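Local coordinates for mandelate racemase/muconate lactonizing enzyme family protein (Azoarcus sp., PDB 2QDE) that belongs to the mandelate racemase/muconate lactonizing enzyme family, within the enolase superfamily, and holds a barium ion in its barrel domain, at residues Glu247-Leu252 with Thr271-Gly276; Leu267-Gln272 with Leu292-Gly297. All coordinates share one frame; numbering follows the deposited sequence.

Along the chain, residues 247-252 follow barrel strand 243-245, and interaction 1 brings them against 271-276, closing a loop that holds helix 252-261 and strand 266-269. Before that loop ends, 267-272 opens interaction 2, which closes on 292-297 after helix 277-290. The two loops therefore overlap and cross, neither lying inside the other, and they share Thr271 and Gln272 on helix 271-274. Interaction 2 joins neighbouring strands of the barrel wall; interaction 1 joins the segments that follow two successive strands. The contacts also touch directly: Lys273 NZ lies 2.8 Å from Met268 O, a probable hydrogen bond.

Interaction 1: residues Glu247-Leu252 with Thr271-Gly276; sequences ESAQEL and TQKAGG
Lys273, on the short helix 271-274, reaches across Gln250 to place its ammonium group beside the backbone of Ala249. Its CG stands anti to the backbone N, and the chain then runs extended until a turn at chi3 (59°) swings CE and NZ toward the loop. The resulting bond from Lys273 NZ to Ala249 O is weak at 3.0 Å. Beside its probable bond to Met268 O, the ammonium group has a stronger partner in Asp246, with which it forms a salt bridge. Asp246 and two backbone carbonyls, that of Ala249 only weakly, thus offset a buried charge, and lysine suits the site because a long aliphatic stem can pack along Gln250 before ending in several N-H groups. Gln250 lies obliquely across that stem, Gln250 CG resting 3.7 Å from Lys273 CG.

The setting is the enolase-superfamily barrel, a modified TIM barrel. Residues 247-252 follow strand 243-245; the next strand, 266-269, leads into residues 271-276. Asp246 is a barium ligand, so Lys273 is a second-shell residue that may steady the carboxylate and lower its basicity.

Gln250 extends beyond CG, and its amide NE2 donates to Glu251 OE2 at 2.8 Å. The bond is nearly straight (172°), lies in the amide plane and uses the anti lone pair of the carboxylate oxygen, which fixes how the amide is rotated. Asn101 adds a second donor to the same oxygen. Ala249 is small enough to sit against Leu255 and Ile258 of the following helix, while its carbonyl also accepts from Trp283 NE1. Farther along, one water donates to both Gln250 O (2.9 Å) and Ala274 O (2.8 Å). Gly275, with phi of 110°, lets the chain leave the helix, and Thr271 O accepts from both Gly275 N and Gly276 N.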
# COMPACT_ATOMS: atom_id res chain seq x y z
N GLU A 247 7.50 24.85 -5.17
CA GLU A 247 6.37 25.21 -4.34
C GLU A 247 5.87 24.04 -3.49
O GLU A 247 5.47 24.23 -2.35
CB GLU A 247 5.23 25.76 -5.20
CG GLU A 247 5.46 27.18 -5.71
CD GLU A 247 6.23 27.24 -7.02
OE1 GLU A 247 7.04 26.33 -7.31
OE2 GLU A 247 6.02 28.22 -7.77
N SER A 248 5.90 22.83 -4.04
CA SER A 248 5.45 21.65 -3.31
C SER A 248 6.36 21.30 -2.13
O SER A 248 5.90 20.74 -1.14
CB SER A 248 5.36 20.43 -4.23
OG SER A 248 4.34 20.60 -5.20
N ALA A 249 7.64 21.65 -2.25
CA ALA A 249 8.62 21.37 -1.20
C ALA A 249 8.86 22.56 -0.27
O ALA A 249 9.85 23.28 -0.40
CB ALA A 249 9.94 20.96 -1.84
N GLN A 250 7.94 22.76 0.67
CA GLN A 250 8.07 23.87 1.60
C GLN A 250 8.35 23.44 3.04
O GLN A 250 9.33 23.88 3.66
CB GLN A 250 6.80 24.71 1.56
CG GLN A 250 6.78 25.87 2.53
CD GLN A 250 5.47 26.62 2.50
OE1 GLN A 250 5.07 27.14 1.46
NE2 GLN A 250 4.79 26.67 3.63
N GLU A 251 7.50 22.58 3.59
CA GLU A 251 7.65 22.11 4.96
C GLU A 251 8.30 20.73 5.02
O GLU A 251 8.31 19.99 4.03
CB GLU A 251 6.29 22.04 5.65
CG GLU A 251 5.47 23.34 5.61
CD GLU A 251 6.15 24.51 6.31
OE1 GLU A 251 7.01 24.27 7.18
OE2 GLU A 251 5.81 25.67 5.99
N LEU A 252 8.84 20.39 6.19
CA LEU A 252 9.48 19.09 6.37
C LEU A 252 8.51 17.97 6.00
O LEU A 252 8.88 17.04 5.30
CB LEU A 252 9.95 18.92 7.82
CG LEU A 252 11.08 19.82 8.30
CD1 LEU A 252 11.46 19.40 9.72
CD2 LEU A 252 12.29 19.71 7.38
N THR A 271 15.53 30.15 1.06
CA THR A 271 15.61 30.32 2.50
C THR A 271 14.33 30.93 3.08
O THR A 271 13.95 30.61 4.19
CB THR A 271 16.83 31.19 2.89
OG1 THR A 271 16.88 32.36 2.06
CG2 THR A 271 18.12 30.40 2.71
N GLN A 272 13.67 31.78 2.31
CA GLN A 272 12.43 32.39 2.78
C GLN A 272 11.26 31.40 2.78
O GLN A 272 10.33 31.53 3.57
CB GLN A 272 12.08 33.63 1.94
CG GLN A 272 13.06 34.78 2.11
CD GLN A 272 14.16 34.78 1.06
OE1 GLN A 272 14.53 33.73 0.53
NE2 GLN A 272 14.69 35.97 0.77
N LYS A 273 11.31 30.42 1.88
CA LYS A 273 10.24 29.43 1.82
C LYS A 273 10.39 28.47 3.00
O LYS A 273 9.42 28.13 3.68
CB LYS A 273 10.32 28.65 0.51
CG LYS A 273 9.28 27.55 0.36
CD LYS A 273 9.40 26.81 -0.97
CE LYS A 273 10.78 26.16 -1.13
NZ LYS A 273 10.85 25.33 -2.37
N ALA A 274 11.63 28.05 3.23
CA ALA A 274 11.94 27.12 4.32
C ALA A 274 11.62 27.74 5.68
O ALA A 274 11.21 27.04 6.60
CB ALA A 274 13.42 26.73 4.27
N GLY A 275 11.82 29.05 5.79
CA GLY A 275 11.53 29.74 7.04
C GLY A 275 12.74 30.22 7.81
O GLY A 275 12.62 30.59 8.98
N GLY A 276 13.91 30.23 7.18
CA GLY A 276 15.11 30.68 7.86
C GLY A 276 16.27 29.72 7.65
O GLY A 276 16.08 28.62 7.13
O HOH W 1 10.81 24.37 6.07

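Interaction 2: residues Leu267-Gln272 with Leu292-Gly297; sequences LMIKTQ and LPVICG
Four backbone hydrogen bonds lace Leu267-Ile269 to the chain beside it. Leu267 N donates to Pro293 O (2.9 Å), and Ile295 N returns a bond to Leu267 O (3.0 Å), both in the plane of the accepting carbonyl. Ile269 N reaches Ile295 O at 3.0 Å, but from 44° out of the carbonyl plane. The ladder closes with Gly297 N to Ile269 O, 2.8 Å and almost along the C=O axis.

This is the parallel pairing of two neighbouring strands of the enolase-superfamily barrel, joined as a beta-alpha-beta crossover by helix 277-290. The CA-H groups of Met268, Val294 and Cys296 add weaker contacts to carbonyl oxygens of the opposite strand. Past the ladder, a water accepts from Thr271 N and lies between that helix start and Gly297 O.

Leu267, Ile269, Val294 and Cys296 share one face, and Trp283 of the crossover helix packs on the first three. The beta-branched Ile269 and Val294 favour the extended backbone, and the layer is closely filled: Ile269 CG2 presses on Val294 CG1 at 3.5 Å, tighter than usual, with the two side chains crossing obliquely. Ahead of strand 294-296, Leu292 CD1 meets Leu267 CG at 3.8 Å, the side chains nearly perpendicular.

Met268 and Ile295 occupy the other face, pointing the same way. Met268 has an almost eclipsed chi1 (-13°) and bends twice more, a strained course that lays the terminal methyl CE alongside the isoleucine, 3.5 Å from Ile295 CB; an unbranched, flexible chain can fold like this. The aliphatic part of Lys270 runs close over Gly297, whose lack of a side chain suits this crowded spot, and Lys270 CG rests 3.9 Å from Gly297 C.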
# COMPACT_ATOMS: atom_id res chain seq x y z
N LEU A 267 14.74 18.85 -6.24
CA LEU A 267 14.06 19.88 -5.44
C LEU A 267 14.69 21.27 -5.54
O LEU A 267 15.88 21.39 -5.82
CB LEU A 267 14.09 19.45 -3.97
CG LEU A 267 13.68 18.02 -3.59
CD1 LEU A 267 14.24 17.69 -2.20
CD2 LEU A 267 12.17 17.88 -3.61
N MET A 268 13.89 22.30 -5.31
CA MET A 268 14.39 23.67 -5.30
C MET A 268 14.07 24.21 -3.92
O MET A 268 13.04 23.88 -3.33
CB MET A 268 13.70 24.59 -6.33
CG MET A 268 12.85 23.93 -7.38
SD MET A 268 13.75 22.86 -8.50
CE MET A 268 15.18 23.84 -8.81
N ILE A 269 14.95 25.04 -3.38
CA ILE A 269 14.70 25.62 -2.07
C ILE A 269 14.94 27.13 -2.10
O ILE A 269 15.62 27.64 -2.98
CB ILE A 269 15.64 24.99 -1.01
CG1 ILE A 269 15.25 25.47 0.39
CG2 ILE A 269 17.09 25.39 -1.30
CD1 ILE A 269 16.13 24.90 1.50
N LYS A 270 14.32 27.83 -1.15
CA LYS A 270 14.53 29.27 -0.98
C LYS A 270 14.55 29.42 0.53
O LYS A 270 13.70 28.85 1.22
CB LYS A 270 13.39 30.12 -1.57
CG LYS A 270 13.41 30.22 -3.09
CD LYS A 270 12.51 31.34 -3.58
CE LYS A 270 12.47 31.43 -5.10
NZ LYS A 270 11.90 30.21 -5.71
N THR A 271 15.53 30.15 1.06
CA THR A 271 15.61 30.32 2.50
C THR A 271 14.33 30.93 3.08
O THR A 271 13.95 30.61 4.19
CB THR A 271 16.83 31.19 2.89
OG1 THR A 271 16.88 32.36 2.06
CG2 THR A 271 18.12 30.40 2.71
N GLN A 272 13.67 31.78 2.31
CA GLN A 272 12.43 32.39 2.78
C GLN A 272 11.26 31.40 2.78
O GLN A 272 10.33 31.53 3.57
CB GLN A 272 12.08 33.63 1.94
CG GLN A 272 13.06 34.78 2.11
CD GLN A 272 14.16 34.78 1.06
OE1 GLN A 272 14.53 33.73 0.53
NE2 GLN A 272 14.69 35.97 0.77
N LEU A 292 18.31 13.49 -3.15
CA LEU A 292 17.86 14.33 -4.26
C LEU A 292 18.67 15.63 -4.37
O LEU A 292 19.14 16.17 -3.38
CB LEU A 292 16.39 14.71 -4.08
CG LEU A 292 15.33 13.61 -4.21
CD1 LEU A 292 13.94 14.21 -4.00
CD2 LEU A 292 15.44 12.98 -5.58
N PRO A 293 18.83 16.14 -5.60
CA PRO A 293 19.58 17.39 -5.80
C PRO A 293 18.74 18.58 -5.32
O PRO A 293 17.51 18.51 -5.31
CB PRO A 293 19.80 17.41 -7.31
CG PRO A 293 18.54 16.74 -7.83
CD PRO A 293 18.40 15.57 -6.88
N VAL A 294 19.41 19.66 -4.92
CA VAL A 294 18.72 20.85 -4.44
C VAL A 294 19.33 22.11 -5.04
O VAL A 294 20.53 22.34 -4.93
CB VAL A 294 18.79 20.96 -2.89
CG1 VAL A 294 18.06 22.23 -2.42
CG2 VAL A 294 18.19 19.73 -2.24
N ILE A 295 18.49 22.92 -5.67
CA ILE A 295 18.92 24.17 -6.28
C ILE A 295 18.25 25.32 -5.51
O ILE A 295 17.03 25.44 -5.52
CB ILE A 295 18.50 24.25 -7.76
CG1 ILE A 295 19.13 23.09 -8.54
CG2 ILE A 295 18.92 25.58 -8.36
CD1 ILE A 295 18.70 23.04 -9.98
N CYS A 296 19.06 26.16 -4.86
CA CYS A 296 18.51 27.27 -4.09
C CYS A 296 18.29 28.53 -4.93
O CYS A 296 19.19 29.00 -5.63
CB CYS A 296 19.41 27.62 -2.91
SG CYS A 296 18.77 28.95 -1.84
N GLY A 297 17.08 29.06 -4.84
CA GLY A 297 16.74 30.27 -5.57
C GLY A 297 16.82 31.46 -4.63
O GLY A 297 17.64 31.48 -3.71
O HOH W 2 16.67 31.76 -0.93